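Local coordinates for 3-ketosteroid-delta4-5alpha-dehydrogenase (Rhodococcus jostii, PDB 4AT2), which uses bound FAD to dehydrogenate 3-ketosteroids, probably introducing the delta4 double bond of 5alpha-reduced substrates during bacterial steroid catabolism, at residues D43-G48 against V250-G255; A79-G84 against G200-M205; T126-G131 against S496-R501; V311-D316 against L438-F443. All coordinates share one frame; numbering follows the deposited sequence.

Interaction 1: D43-G48 against V250-G255; sequences DVVVAG and VRARRG. With FAD (flavin-adenine dinucleotide), chain D.
With chi1 at -70°, Asp43 sets its carboxylate beside its own backbone N, and Arg253 and Arg254, both with CG anti to the carbonyl carbon and extended from CG to NE, bring two guanidinium groups to it. Arg253 NH1 donates in its own plane to Asp43 OD1 at 3.0 Å, arriving from above the carboxylate plane, in a salt bridge. Arg254 lies alongside Asp43 with its guanidinium stacked on the carboxylate, the planes 18° apart; Asp43 OD2 sits over the guanidinium face, 3.6 Å from Arg254 NH2, so this pairing is one of charges alone. Asp43 OD2 also accepts from Asp66 N, and Arg254 NH1 donates to Ala507 O. Water 1 joins Asp43 OD1 to Arg254 NH2. An asparagine in place of Asp43 would probably leave both arginines short of their shared negative charge and weaken the hold on Arg253. The backbones pair as well: Asp43 O accepts from Arg254 N at 2.8 Å and from Gly255 N at 3.1 Å, and Val45 N donates to Gly255 O at 2.9 Å, in parallel pairing. Val45 CG2 packs 3.6 Å from Ala252 CB and meets Val250 CG1. Both chains turn a corner here, passing from the mixed sheet of strands 40-42 and 246-252 into the parallel Rossmann-type sheet, where strand 45-47, leading to Gly48 at the FAD, runs between strands 67-70 and 255-258.

Interaction 2: A79-G84 against G200-M205; sequences ATALAG and GGYMLM. Unlike the reference sequence in segment 79-84: Thr80 (reference Ala). With FAD (flavin-adenine dinucleotide), chain D.
Thr80 and Met205 make the tight end of this contact: Thr80 CG2 presses on Met205 CG at 3.4 Å, closer than usual for two carbons, the side chains crossing at about a right angle. With Thr80 CG2 anti to the backbone N, OG1 stays beside that N and faces the cofactor, donating to FAD O1A at 2.7 Å and accepting from FAD O4' and from Ile51 N. Replacing Met205 with an alanine would probably open a gap behind the Thr80 methyl and leave that side chain less firmly backed. Glycines let the two backbones come close. Gly201 N donates to Ala83 O at 2.8 Å, from well above the carbonyl plane, and Gly201 CA lies 3.2 Å from Thr80 O, where a side chain would clash. The 79-84 loop belongs to the FAD-binding fold, following strand 67-70 and held against the start of helix 202-214: Ala79 N donates to FAD O2A and Gly84 N to FAD N5 at 3.1 Å. Leu492 of helix 490-507 packs on Thr80, Ala83 and Leu204. The partly exposed flank is looser: Ala81 CB meets the edge of the Tyr202 ring, 4.4 Å from CD1, and the ring also makes a cation-pi contact with Lys198.

Interaction 3: T126-G131 against S496-R501; sequences TDYCEG and SFYGRR
Asp127 is gripped from two sides by residues of the other helix. Arg501 grips it end-on with NH1 and NH2, one to each carboxylate oxygen: NH1 donates to Asp127 OD2 at 2.8 Å on the syn lone pair, and NH2 to Asp127 OD1 at 3.2 Å. Tyr498 OH takes the anti lone pair of the same Asp127 OD2 at 2.7 Å, so that oxygen holds two donors and its carboxylate is fixed in rotation. CG of Asp127 stands anti to the backbone N (chi1 176°), which sends the carboxylate across to the neighbouring helix. Water 2 donates to Asp127 O and accepts weakly from Arg501 NH2, while Arg501 NH1 also reaches Val456 O. The axes of 126-130 and 496-501, parts of helices 122-130 and 490-507, cross at 97° with a closest approach of 11.3 Å, so side chains rather than backbones bridge them. Inward of the charges, Phe497 fills the crossing. Tyr128 lies over one face of its ring: CD1 is 3.7 Å from Phe497 CG, and CA makes a CH-pi contact near the ring normal. The two rings meet obliquely. At the Phe497 edge Gly131 leaves room, its O 3.6 Å from Phe497 CE2; a side chain there would collide with the ring. Phe497 CE1 also sits over the Arg501 guanidinium. Tyr128 OH donates to Tyr88 O and its ring packs on Met108 of helix 105-115.

Interaction 4: V311-D316 against L438-F443; sequences VAFVCD and LDLRGF. With ASD (4-androstene-3-17-dione), chain B.
Phe443 and Phe313 cross obliquely, their meeting point being Phe443 CB against Phe313 CE1 at 3.9 Å, and the Phe443 ring turns an edge to the backbone: Val314 O lies near the ring plane, 3.3 Å from Phe443 CD2. With chi1 -71°, Val314 CG2 falls between the backbone N and the carbonyl carbon and touches the same Phe443 CD2 at 3.6 Å, the two side chains crossing at about a right angle. That torsion leaves Val314 CG1 3.9 Å from ASD O2 of the steroid. Leu440 touches both rings: CD1 meets Phe313 CZ at 3.8 Å, while CD2 lies over one face of the Phe443 ring and also reaches Cys315 CB. Leu438 CD2 completes the apolar patch, 4.0 Å from Cys315 SG. One backbone bond ties the segments, Val314 N to Phe443 O at 3.0 Å. Just before the type II turn from Leu440 to Phe443, Asp439 OD1 accepts from Arg441 N in an Asx turn, and Arg441 grips the same carboxylate side-on with NE and NH2; Lys382 also pairs with Asp439 OD2. Ala312 CB, at 3.6 Å from ASD C11, lines the steroid pocket beside Val314. The contact joins the end of strand 309-313, which pairs with strand 444-452, to the end of strand 435-439, flanked by strand 356-360, with helix 340-350 packing on Val311 and Phe313.

How the interactions relate
Interactions 1, 2 and 4 are buried, whereas interaction 3 is only partly so. Interactions 1 and 2 both reach FAD, at Gly48 and along the 79-84 loop, with centres about 25 Å apart. Helix 490-507 ties two contacts together: it carries half of interaction 3, and its Leu492 packs on interaction 2. The chemistry differs with place. Interaction 1 sets two arginines round an aspartate, with backbone pairing alongside; interaction 3 uses one arginine and a tyrosine hydroxyl, with aromatic packing. Interaction 2 joins close glycine backbones to the packing of Thr80 on Met205, and interaction 4 is mostly apolar beside the steroid, about 43 Å from interaction 1 between centres.

Interaction 1: D43-G48 against V250-G255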
# COMPACT_ATOMS: atom_id res chain seq x y z
N ASP A 43 5.91 15.63 -34.28
CA ASP A 43 6.12 16.62 -33.23
C ASP A 43 5.77 15.99 -31.88
O ASP A 43 6.55 16.07 -30.94
CB ASP A 43 5.25 17.84 -33.44
CG ASP A 43 5.66 18.66 -34.64
OD1 ASP A 43 6.87 18.69 -34.96
OD2 ASP A 43 4.77 19.26 -35.25
N VAL A 44 4.59 15.39 -31.82
CA VAL A 44 4.10 14.75 -30.61
C VAL A 44 3.89 13.27 -30.91
O VAL A 44 3.14 12.91 -31.82
CB VAL A 44 2.81 15.42 -30.10
CG1 VAL A 44 2.23 14.65 -28.91
CG2 VAL A 44 3.10 16.86 -29.69
N VAL A 45 4.59 12.43 -30.15
CA VAL A 45 4.49 10.98 -30.30
C VAL A 45 3.72 10.45 -29.10
O VAL A 45 4.13 10.63 -27.96
CB VAL A 45 5.88 10.32 -30.41
CG1 VAL A 45 5.77 8.80 -30.38
CG2 VAL A 45 6.56 10.76 -31.71
N VAL A 46 2.57 9.83 -29.38
CA VAL A 46 1.69 9.29 -28.33
C VAL A 46 1.83 7.78 -28.31
O VAL A 46 1.49 7.10 -29.29
CB VAL A 46 0.22 9.67 -28.57
CG1 VAL A 46 -0.68 9.09 -27.47
CG2 VAL A 46 0.07 11.19 -28.66
N ALA A 47 2.30 7.25 -27.19
CA ALA A 47 2.40 5.80 -27.02
C ALA A 47 1.12 5.26 -26.38
O ALA A 47 0.85 5.51 -25.20
CB ALA A 47 3.62 5.45 -26.18
N GLY A 48 0.32 4.53 -27.16
CA GLY A 48 -0.92 3.94 -26.65
C GLY A 48 -2.16 4.65 -27.16
O GLY A 48 -2.33 5.85 -26.96
N VAL A 250 11.45 6.19 -33.42
CA VAL A 250 10.46 7.21 -33.75
C VAL A 250 10.86 8.51 -33.07
O VAL A 250 10.98 8.55 -31.84
CB VAL A 250 9.05 6.79 -33.28
CG1 VAL A 250 8.04 7.87 -33.61
CG2 VAL A 250 8.63 5.46 -33.91
N ARG A 251 11.05 9.56 -33.86
CA ARG A 251 11.50 10.85 -33.34
C ARG A 251 10.32 11.70 -32.89
O ARG A 251 9.30 11.75 -33.56
CB ARG A 251 12.29 11.62 -34.40
CG ARG A 251 13.07 12.77 -33.79
CD ARG A 251 14.22 13.20 -34.67
NE ARG A 251 13.82 14.23 -35.63
CZ ARG A 251 13.74 15.53 -35.35
NH1 ARG A 251 14.01 15.97 -34.12
NH2 ARG A 251 13.38 16.39 -36.29
N ALA A 252 10.47 12.34 -31.72
CA ALA A 252 9.46 13.24 -31.16
C ALA A 252 10.08 14.62 -31.00
O ALA A 252 10.83 14.85 -30.04
CB ALA A 252 8.96 12.71 -29.81
N ARG A 253 9.78 15.53 -31.92
CA ARG A 253 10.40 16.86 -31.89
C ARG A 253 10.02 17.68 -30.65
O ARG A 253 10.85 18.44 -30.13
CB ARG A 253 10.08 17.67 -33.15
CG ARG A 253 10.46 16.99 -34.46
CD ARG A 253 10.04 17.86 -35.65
NE ARG A 253 10.11 17.12 -36.91
CZ ARG A 253 9.06 16.60 -37.54
NH1 ARG A 253 7.83 16.71 -37.05
NH2 ARG A 253 9.25 15.96 -38.69
N ARG A 254 8.79 17.53 -30.17
CA ARG A 254 8.28 18.35 -29.07
C ARG A 254 7.98 17.55 -27.81
O ARG A 254 8.17 18.04 -26.70
CB ARG A 254 7.02 19.12 -29.50
CG ARG A 254 7.22 20.00 -30.73
CD ARG A 254 5.99 20.85 -30.99
NE ARG A 254 6.00 21.45 -32.33
CZ ARG A 254 4.98 22.10 -32.87
NH1 ARG A 254 3.85 22.27 -32.18
NH2 ARG A 254 5.08 22.61 -34.10
N GLY A 255 7.51 16.31 -27.96
CA GLY A 255 7.23 15.51 -26.77
C GLY A 255 6.72 14.12 -27.04
O GLY A 255 6.13 13.84 -28.08
PA FAD D . -6.05 1.80 -22.43
O1A FAD D . -7.38 2.34 -22.76
O2A FAD D . -5.92 0.36 -22.16
O5B FAD D . -5.05 2.19 -23.62
C5B FAD D . -3.66 1.85 -23.56
C4B FAD D . -3.20 1.45 -24.97
O4B FAD D . -1.77 1.28 -24.86
C3B FAD D . -3.78 0.08 -25.36
O3B FAD D . -4.41 0.19 -26.66
C2B FAD D . -2.56 -0.85 -25.37
O2B FAD D . -2.71 -1.86 -26.40
C1B FAD D . -1.43 0.13 -25.69
N9A FAD D . -0.09 -0.34 -25.26
C8A FAD D . 0.23 -1.08 -24.19
N7A FAD D . 1.55 -1.24 -24.19
C5A FAD D . 2.06 -0.60 -25.25
C6A FAD D . 3.32 -0.43 -25.74
N6A FAD D . 4.34 -0.98 -25.09
N1A FAD D . 3.55 0.28 -26.86
C2A FAD D . 2.50 0.87 -27.54
N3A FAD D . 1.21 0.69 -27.03
C4A FAD D . 1.03 -0.04 -25.90
N1 FAD D . -12.90 2.80 -15.77
C2 FAD D . -13.76 3.87 -15.75
O2 FAD D . -13.34 4.97 -15.41
N3 FAD D . -15.10 3.71 -16.12
C4 FAD D . -15.59 2.44 -16.47
O4 FAD D . -16.78 2.33 -16.78
C4X FAD D . -14.71 1.35 -16.48
N5 FAD D . -15.15 0.11 -16.80
C5X FAD D . -14.35 -0.95 -16.57
C6 FAD D . -14.86 -2.25 -16.64
C7 FAD D . -14.04 -3.36 -16.43
C7M FAD D . -14.61 -4.64 -16.51
C8 FAD D . -12.67 -3.17 -16.12
C8M FAD D . -11.78 -4.24 -15.90
C9 FAD D . -12.16 -1.87 -16.07
C9A FAD D . -13.00 -0.76 -16.26
N10 FAD D . -12.51 0.50 -16.17
C10 FAD D . -13.37 1.53 -16.13
C1' FAD D . -11.06 0.81 -16.20
C2' FAD D . -10.68 1.43 -17.55
O2' FAD D . -11.17 0.53 -18.55
C3' FAD D . -9.16 1.58 -17.69
O3' FAD D . -8.53 1.90 -16.43
C4' FAD D . -8.84 2.67 -18.72
O4' FAD D . -9.47 2.31 -19.96
C5' FAD D . -7.32 2.77 -18.94
O5' FAD D . -7.07 3.86 -19.86
P FAD D . -5.62 4.02 -20.54
O1P FAD D . -4.59 4.17 -19.51
O2P FAD D . -5.76 5.05 -21.63
O3P FAD D . -5.37 2.52 -21.13
O HOH W 1 7.36 21.24 -35.54

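Interaction 2: A79-G84 against G200-M205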
# COMPACT_ATOMS: atom_id res chain seq x y z
N ALA A 79 -8.21 -1.01 -23.17
CA ALA A 79 -9.20 -1.33 -22.13
C ALA A 79 -10.39 -0.39 -22.21
O ALA A 79 -11.51 -0.76 -21.83
CB ALA A 79 -8.56 -1.25 -20.75
N THR A 80 -10.17 0.83 -22.69
CA THR A 80 -11.25 1.81 -22.74
C THR A 80 -12.47 1.33 -23.54
O THR A 80 -13.60 1.48 -23.10
CB THR A 80 -10.74 3.17 -23.29
OG1 THR A 80 -9.67 3.65 -22.46
CG2 THR A 80 -11.87 4.20 -23.30
N ALA A 81 -12.22 0.75 -24.71
CA ALA A 81 -13.30 0.29 -25.59
C ALA A 81 -14.11 -0.87 -24.98
O ALA A 81 -15.23 -1.16 -25.41
CB ALA A 81 -12.74 -0.09 -26.96
N LEU A 82 -13.54 -1.52 -23.96
CA LEU A 82 -14.19 -2.64 -23.26
C LEU A 82 -14.86 -2.23 -21.94
O LEU A 82 -15.55 -3.04 -21.30
CB LEU A 82 -13.18 -3.77 -23.02
CG LEU A 82 -12.25 -4.19 -24.17
CD1 LEU A 82 -11.24 -5.22 -23.70
CD2 LEU A 82 -13.04 -4.72 -25.36
N ALA A 83 -14.67 -0.97 -21.54
CA ALA A 83 -15.16 -0.45 -20.26
C ALA A 83 -16.67 -0.21 -20.24
O ALA A 83 -17.29 -0.09 -21.30
CB ALA A 83 -14.43 0.85 -19.92
N GLY A 84 -17.23 -0.12 -19.04
CA GLY A 84 -18.66 0.20 -18.83
C GLY A 84 -19.04 1.57 -19.36
O GLY A 84 -20.20 1.81 -19.76
N GLY A 200 -19.80 0.38 -22.92
CA GLY A 200 -20.15 1.79 -23.08
C GLY A 200 -18.94 2.64 -23.37
O GLY A 200 -19.05 3.72 -23.96
N GLY A 201 -17.77 2.16 -22.95
CA GLY A 201 -16.50 2.85 -23.21
C GLY A 201 -16.20 3.01 -24.69
O GLY A 201 -15.50 3.94 -25.08
N TYR A 202 -16.74 2.11 -25.51
CA TYR A 202 -16.60 2.21 -26.96
C TYR A 202 -17.21 3.51 -27.51
O TYR A 202 -16.67 4.10 -28.45
CB TYR A 202 -17.22 0.99 -27.66
CG TYR A 202 -17.17 1.07 -29.16
CD1 TYR A 202 -16.01 0.73 -29.86
CD2 TYR A 202 -18.28 1.51 -29.88
CE1 TYR A 202 -15.96 0.80 -31.24
CE2 TYR A 202 -18.23 1.59 -31.27
CZ TYR A 202 -17.07 1.24 -31.94
OH TYR A 202 -17.03 1.33 -33.31
N MET A 203 -18.33 3.95 -26.94
CA MET A 203 -18.97 5.18 -27.40
C MET A 203 -18.36 6.44 -26.80
O MET A 203 -18.77 7.56 -27.14
CB MET A 203 -20.50 5.15 -27.22
CG MET A 203 -21.23 4.51 -28.40
SD MET A 203 -20.78 5.14 -30.03
CE MET A 203 -21.25 6.86 -29.87
N LEU A 204 -17.37 6.27 -25.92
CA LEU A 204 -16.47 7.36 -25.60
C LEU A 204 -15.35 7.39 -26.64
O LEU A 204 -15.06 8.44 -27.22
CB LEU A 204 -15.89 7.21 -24.19
CG LEU A 204 -14.75 8.15 -23.77
CD1 LEU A 204 -15.14 9.62 -23.85
CD2 LEU A 204 -14.28 7.79 -22.37
N MET A 205 -14.75 6.23 -26.90
CA MET A 205 -13.61 6.13 -27.82
C MET A 205 -13.91 6.51 -29.27
O MET A 205 -13.15 7.26 -29.88
CB MET A 205 -13.03 4.71 -27.82
CG MET A 205 -12.07 4.41 -26.70
SD MET A 205 -10.69 5.56 -26.54
CE MET A 205 -9.71 5.20 -27.98
PA FAD D . -6.05 1.80 -22.43
O1A FAD D . -7.38 2.34 -22.76
O2A FAD D . -5.92 0.36 -22.16
O5B FAD D . -5.05 2.19 -23.62
C5B FAD D . -3.66 1.85 -23.56
C4B FAD D . -3.20 1.45 -24.97
O4B FAD D . -1.77 1.28 -24.86
C3B FAD D . -3.78 0.08 -25.36
O3B FAD D . -4.41 0.19 -26.66
C2B FAD D . -2.56 -0.85 -25.37
O2B FAD D . -2.71 -1.86 -26.40
C1B FAD D . -1.43 0.13 -25.69
N9A FAD D . -0.09 -0.34 -25.26
C8A FAD D . 0.23 -1.08 -24.19
N7A FAD D . 1.55 -1.24 -24.19
C5A FAD D . 2.06 -0.60 -25.25
C6A FAD D . 3.32 -0.43 -25.74
N6A FAD D . 4.34 -0.98 -25.09
N1A FAD D . 3.55 0.28 -26.86
C2A FAD D . 2.50 0.87 -27.54
N3A FAD D . 1.21 0.69 -27.03
C4A FAD D . 1.03 -0.04 -25.90
N1 FAD D . -12.90 2.80 -15.77
C2 FAD D . -13.76 3.87 -15.75
O2 FAD D . -13.34 4.97 -15.41
N3 FAD D . -15.10 3.71 -16.12
C4 FAD D . -15.59 2.44 -16.47
O4 FAD D . -16.78 2.33 -16.78
C4X FAD D . -14.71 1.35 -16.48
N5 FAD D . -15.15 0.11 -16.80
C5X FAD D . -14.35 -0.95 -16.57
C6 FAD D . -14.86 -2.25 -16.64
C7 FAD D . -14.04 -3.36 -16.43
C7M FAD D . -14.61 -4.64 -16.51
C8 FAD D . -12.67 -3.17 -16.12
C8M FAD D . -11.78 -4.24 -15.90
C9 FAD D . -12.16 -1.87 -16.07
C9A FAD D . -13.00 -0.76 -16.26
N10 FAD D . -12.51 0.50 -16.17
C10 FAD D . -13.37 1.53 -16.13
C1' FAD D . -11.06 0.81 -16.20
C2' FAD D . -10.68 1.43 -17.55
O2' FAD D . -11.17 0.53 -18.55
C3' FAD D . -9.16 1.58 -17.69
O3' FAD D . -8.53 1.90 -16.43
C4' FAD D . -8.84 2.67 -18.72
O4' FAD D . -9.47 2.31 -19.96
C5' FAD D . -7.32 2.77 -18.94
O5' FAD D . -7.07 3.86 -19.86
P FAD D . -5.62 4.02 -20.54
O1P FAD D . -4.59 4.17 -19.51
O2P FAD D . -5.76 5.05 -21.63
O3P FAD D . -5.37 2.52 -21.13

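Interaction 3: T126-G131 against S496-R501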
# COMPACT_ATOMS: atom_id res chain seq x y z
N THR A 126 -8.40 19.06 -7.00
CA THR A 126 -8.96 20.42 -7.10
C THR A 126 -9.04 20.84 -8.57
O THR A 126 -10.10 21.30 -9.05
CB THR A 126 -8.15 21.44 -6.26
OG1 THR A 126 -8.11 21.00 -4.91
CG2 THR A 126 -8.81 22.82 -6.29
N ASP A 127 -7.94 20.65 -9.28
CA ASP A 127 -7.83 20.96 -10.69
C ASP A 127 -8.87 20.18 -11.53
O ASP A 127 -9.55 20.75 -12.38
CB ASP A 127 -6.40 20.65 -11.13
CG ASP A 127 -6.19 20.84 -12.60
OD1 ASP A 127 -6.24 22.00 -13.06
OD2 ASP A 127 -5.92 19.84 -13.29
N TYR A 128 -8.97 18.88 -11.29
CA TYR A 128 -9.93 18.03 -11.98
C TYR A 128 -11.36 18.51 -11.75
O TYR A 128 -12.19 18.52 -12.68
CB TYR A 128 -9.76 16.60 -11.46
CG TYR A 128 -10.58 15.54 -12.16
CD1 TYR A 128 -10.18 15.00 -13.38
CD2 TYR A 128 -11.75 15.05 -11.57
CE1 TYR A 128 -10.93 14.01 -14.01
CE2 TYR A 128 -12.50 14.07 -12.19
CZ TYR A 128 -12.09 13.55 -13.40
OH TYR A 128 -12.84 12.57 -14.00
N CYS A 129 -11.66 18.91 -10.52
CA CYS A 129 -13.01 19.36 -10.18
C CYS A 129 -13.35 20.71 -10.80
O CYS A 129 -14.46 20.92 -11.32
CB CYS A 129 -13.20 19.40 -8.66
SG CYS A 129 -13.22 17.75 -7.95
N GLU A 130 -12.40 21.64 -10.74
CA GLU A 130 -12.63 22.97 -11.29
C GLU A 130 -12.82 22.95 -12.80
O GLU A 130 -13.52 23.81 -13.36
CB GLU A 130 -11.50 23.93 -10.89
CG GLU A 130 -11.45 24.24 -9.40
CD GLU A 130 -12.68 24.96 -8.85
OE1 GLU A 130 -13.36 25.71 -9.60
OE2 GLU A 130 -12.97 24.80 -7.65
N GLY A 131 -12.22 21.96 -13.47
CA GLY A 131 -12.33 21.85 -14.93
C GLY A 131 -13.37 20.85 -15.42
O GLY A 131 -13.45 20.58 -16.62
N SER A 496 -9.00 10.83 -19.76
CA SER A 496 -9.37 11.80 -20.81
C SER A 496 -8.99 13.23 -20.41
O SER A 496 -8.47 13.98 -21.24
CB SER A 496 -10.85 11.71 -21.17
OG SER A 496 -11.67 11.93 -20.03
N PHE A 497 -9.21 13.59 -19.14
CA PHE A 497 -8.93 14.95 -18.68
C PHE A 497 -7.43 15.25 -18.76
O PHE A 497 -7.00 16.28 -19.31
CB PHE A 497 -9.43 15.11 -17.22
CG PHE A 497 -9.37 16.51 -16.69
CD1 PHE A 497 -8.17 17.06 -16.22
CD2 PHE A 497 -10.53 17.28 -16.60
CE1 PHE A 497 -8.12 18.36 -15.72
CE2 PHE A 497 -10.49 18.57 -16.08
CZ PHE A 497 -9.28 19.12 -15.65
N TYR A 498 -6.62 14.35 -18.20
CA TYR A 498 -5.16 14.55 -18.18
C TYR A 498 -4.47 14.15 -19.49
O TYR A 498 -3.38 14.63 -19.78
CB TYR A 498 -4.50 13.97 -16.91
CG TYR A 498 -4.92 14.82 -15.74
CD1 TYR A 498 -4.51 16.15 -15.65
CD2 TYR A 498 -5.82 14.35 -14.79
CE1 TYR A 498 -4.94 16.98 -14.63
CE2 TYR A 498 -6.27 15.16 -13.76
CZ TYR A 498 -5.82 16.47 -13.68
OH TYR A 498 -6.27 17.28 -12.67
N GLY A 499 -5.15 13.33 -20.29
CA GLY A 499 -4.75 13.09 -21.68
C GLY A 499 -4.76 14.41 -22.44
O GLY A 499 -3.77 14.77 -23.09
N ARG A 500 -5.86 15.15 -22.35
CA ARG A 500 -5.92 16.50 -22.93
C ARG A 500 -4.73 17.36 -22.51
O ARG A 500 -4.05 17.97 -23.36
CB ARG A 500 -7.23 17.21 -22.54
CG ARG A 500 -8.47 16.67 -23.25
CD ARG A 500 -9.71 17.40 -22.75
NE ARG A 500 -9.65 18.83 -23.06
CZ ARG A 500 -10.41 19.76 -22.48
NH1 ARG A 500 -11.31 19.43 -21.57
NH2 ARG A 500 -10.27 21.03 -22.83
N ARG A 501 -4.47 17.40 -21.21
CA ARG A 501 -3.39 18.23 -20.66
C ARG A 501 -2.04 17.78 -21.22
O ARG A 501 -1.18 18.62 -21.53
CB ARG A 501 -3.38 18.17 -19.13
CG ARG A 501 -4.57 18.87 -18.47
CD ARG A 501 -4.42 20.40 -18.49
NE ARG A 501 -5.61 21.04 -17.91
CZ ARG A 501 -5.83 21.19 -16.60
NH1 ARG A 501 -4.93 20.78 -15.71
NH2 ARG A 501 -6.95 21.77 -16.18
O HOH W 2 -9.05 22.90 -14.11

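Interaction 4: V311-D316 against L438-F443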
# COMPACT_ATOMS: atom_id res chain seq x y z
N VAL A 311 -11.15 -2.55 -6.75
CA VAL A 311 -11.57 -3.90 -6.38
C VAL A 311 -13.05 -4.07 -6.65
O VAL A 311 -13.87 -3.36 -6.07
CB VAL A 311 -11.28 -4.22 -4.89
CG1 VAL A 311 -11.62 -5.68 -4.60
CG2 VAL A 311 -9.82 -3.94 -4.51
N ALA A 312 -13.39 -5.00 -7.53
CA ALA A 312 -14.79 -5.32 -7.84
C ALA A 312 -15.22 -6.49 -6.96
O ALA A 312 -14.39 -7.19 -6.41
CB ALA A 312 -14.94 -5.66 -9.31
N PHE A 313 -16.53 -6.69 -6.86
CA PHE A 313 -17.12 -7.71 -5.99
C PHE A 313 -18.22 -8.34 -6.83
O PHE A 313 -19.22 -7.68 -7.12
CB PHE A 313 -17.69 -6.99 -4.75
CG PHE A 313 -18.20 -7.90 -3.67
CD1 PHE A 313 -17.36 -8.80 -3.02
CD2 PHE A 313 -19.53 -7.82 -3.25
CE1 PHE A 313 -17.83 -9.61 -1.99
CE2 PHE A 313 -20.01 -8.63 -2.23
CZ PHE A 313 -19.16 -9.52 -1.60
N VAL A 314 -18.02 -9.59 -7.25
CA VAL A 314 -18.84 -10.14 -8.34
C VAL A 314 -20.16 -10.76 -7.88
O VAL A 314 -20.42 -11.95 -8.05
CB VAL A 314 -18.04 -11.06 -9.30
CG1 VAL A 314 -17.07 -10.24 -10.14
CG2 VAL A 314 -17.33 -12.17 -8.53
N CYS A 315 -20.99 -9.91 -7.29
CA CYS A 315 -22.34 -10.28 -6.91
C CYS A 315 -23.23 -9.10 -7.28
O CYS A 315 -22.78 -7.95 -7.26
CB CYS A 315 -22.39 -10.59 -5.41
SG CYS A 315 -24.01 -11.16 -4.84
N ASP A 316 -24.48 -9.36 -7.62
CA ASP A 316 -25.34 -8.29 -8.08
C ASP A 316 -25.76 -7.35 -6.94
O ASP A 316 -26.21 -7.81 -5.89
CB ASP A 316 -26.59 -8.84 -8.75
CG ASP A 316 -27.37 -7.76 -9.43
OD1 ASP A 316 -26.89 -7.30 -10.49
OD2 ASP A 316 -28.41 -7.33 -8.89
N LEU A 438 -25.47 -16.45 1.07
CA LEU A 438 -24.64 -16.58 -0.11
C LEU A 438 -23.19 -16.63 0.34
O LEU A 438 -22.76 -15.80 1.15
CB LEU A 438 -24.81 -15.37 -1.04
CG LEU A 438 -26.06 -15.24 -1.91
CD1 LEU A 438 -27.35 -15.20 -1.08
CD2 LEU A 438 -25.92 -13.97 -2.76
N ASP A 439 -22.43 -17.59 -0.19
CA ASP A 439 -20.99 -17.68 0.07
C ASP A 439 -20.24 -16.74 -0.88
O ASP A 439 -20.12 -17.01 -2.08
CB ASP A 439 -20.52 -19.13 -0.14
CG ASP A 439 -19.09 -19.35 0.32
OD1 ASP A 439 -18.39 -18.37 0.64
OD2 ASP A 439 -18.68 -20.53 0.34
N LEU A 440 -19.75 -15.64 -0.33
CA LEU A 440 -19.08 -14.61 -1.12
C LEU A 440 -17.62 -14.49 -0.69
O LEU A 440 -17.01 -13.42 -0.79
CB LEU A 440 -19.82 -13.27 -1.01
CG LEU A 440 -21.28 -13.30 -1.46
CD1 LEU A 440 -21.98 -11.96 -1.19
CD2 LEU A 440 -21.37 -13.64 -2.93
N ARG A 441 -17.06 -15.60 -0.21
CA ARG A 441 -15.62 -15.68 0.04
C ARG A 441 -14.87 -15.77 -1.28
O ARG A 441 -15.26 -16.53 -2.17
CB ARG A 441 -15.30 -16.88 0.94
CG ARG A 441 -15.88 -16.72 2.33
CD ARG A 441 -15.70 -17.96 3.17
NE ARG A 441 -16.46 -19.08 2.65
CZ ARG A 441 -16.61 -20.23 3.30
NH1 ARG A 441 -16.04 -20.39 4.49
NH2 ARG A 441 -17.32 -21.22 2.77
N GLY A 442 -13.81 -14.96 -1.43
CA GLY A 442 -13.03 -14.97 -2.67
C GLY A 442 -13.78 -14.45 -3.89
O GLY A 442 -13.62 -14.97 -5.00
N PHE A 443 -14.57 -13.40 -3.69
CA PHE A 443 -15.38 -12.82 -4.76
C PHE A 443 -14.84 -11.49 -5.28
O PHE A 443 -15.55 -10.75 -5.97
CB PHE A 443 -16.84 -12.66 -4.29
CG PHE A 443 -17.73 -13.78 -4.74
CD1 PHE A 443 -17.50 -15.08 -4.32
CD2 PHE A 443 -18.80 -13.52 -5.59
CE1 PHE A 443 -18.32 -16.13 -4.74
CE2 PHE A 443 -19.63 -14.56 -6.00
CZ PHE A 443 -19.39 -15.85 -5.58
C1 ASD B . -14.77 -1.57 -13.05
C10 ASD B . -16.27 -1.80 -12.79
C11 ASD B . -15.90 -4.35 -12.54
C12 ASD B . -16.30 -5.80 -12.91
C13 ASD B . -17.82 -5.95 -12.91
C14 ASD B . -18.42 -4.91 -13.85
C15 ASD B . -19.84 -5.39 -14.15
C16 ASD B . -19.69 -6.91 -14.30
C17 ASD B . -18.39 -7.18 -13.55
C18 ASD B . -18.38 -5.95 -11.48
C19 ASD B . -16.57 -1.64 -11.29
C2 ASD B . -14.29 -0.13 -12.75
C3 ASD B . -15.26 0.92 -13.27
C4 ASD B . -16.59 0.49 -13.77
C5 ASD B . -17.09 -0.74 -13.51
C6 ASD B . -18.53 -1.01 -13.92
C7 ASD B . -18.74 -2.45 -14.41
C8 ASD B . -18.18 -3.45 -13.41
C9 ASD B . -16.65 -3.22 -13.29
O1 ASD B . -14.93 2.10 -13.30
O2 ASD B . -17.86 -8.28 -13.46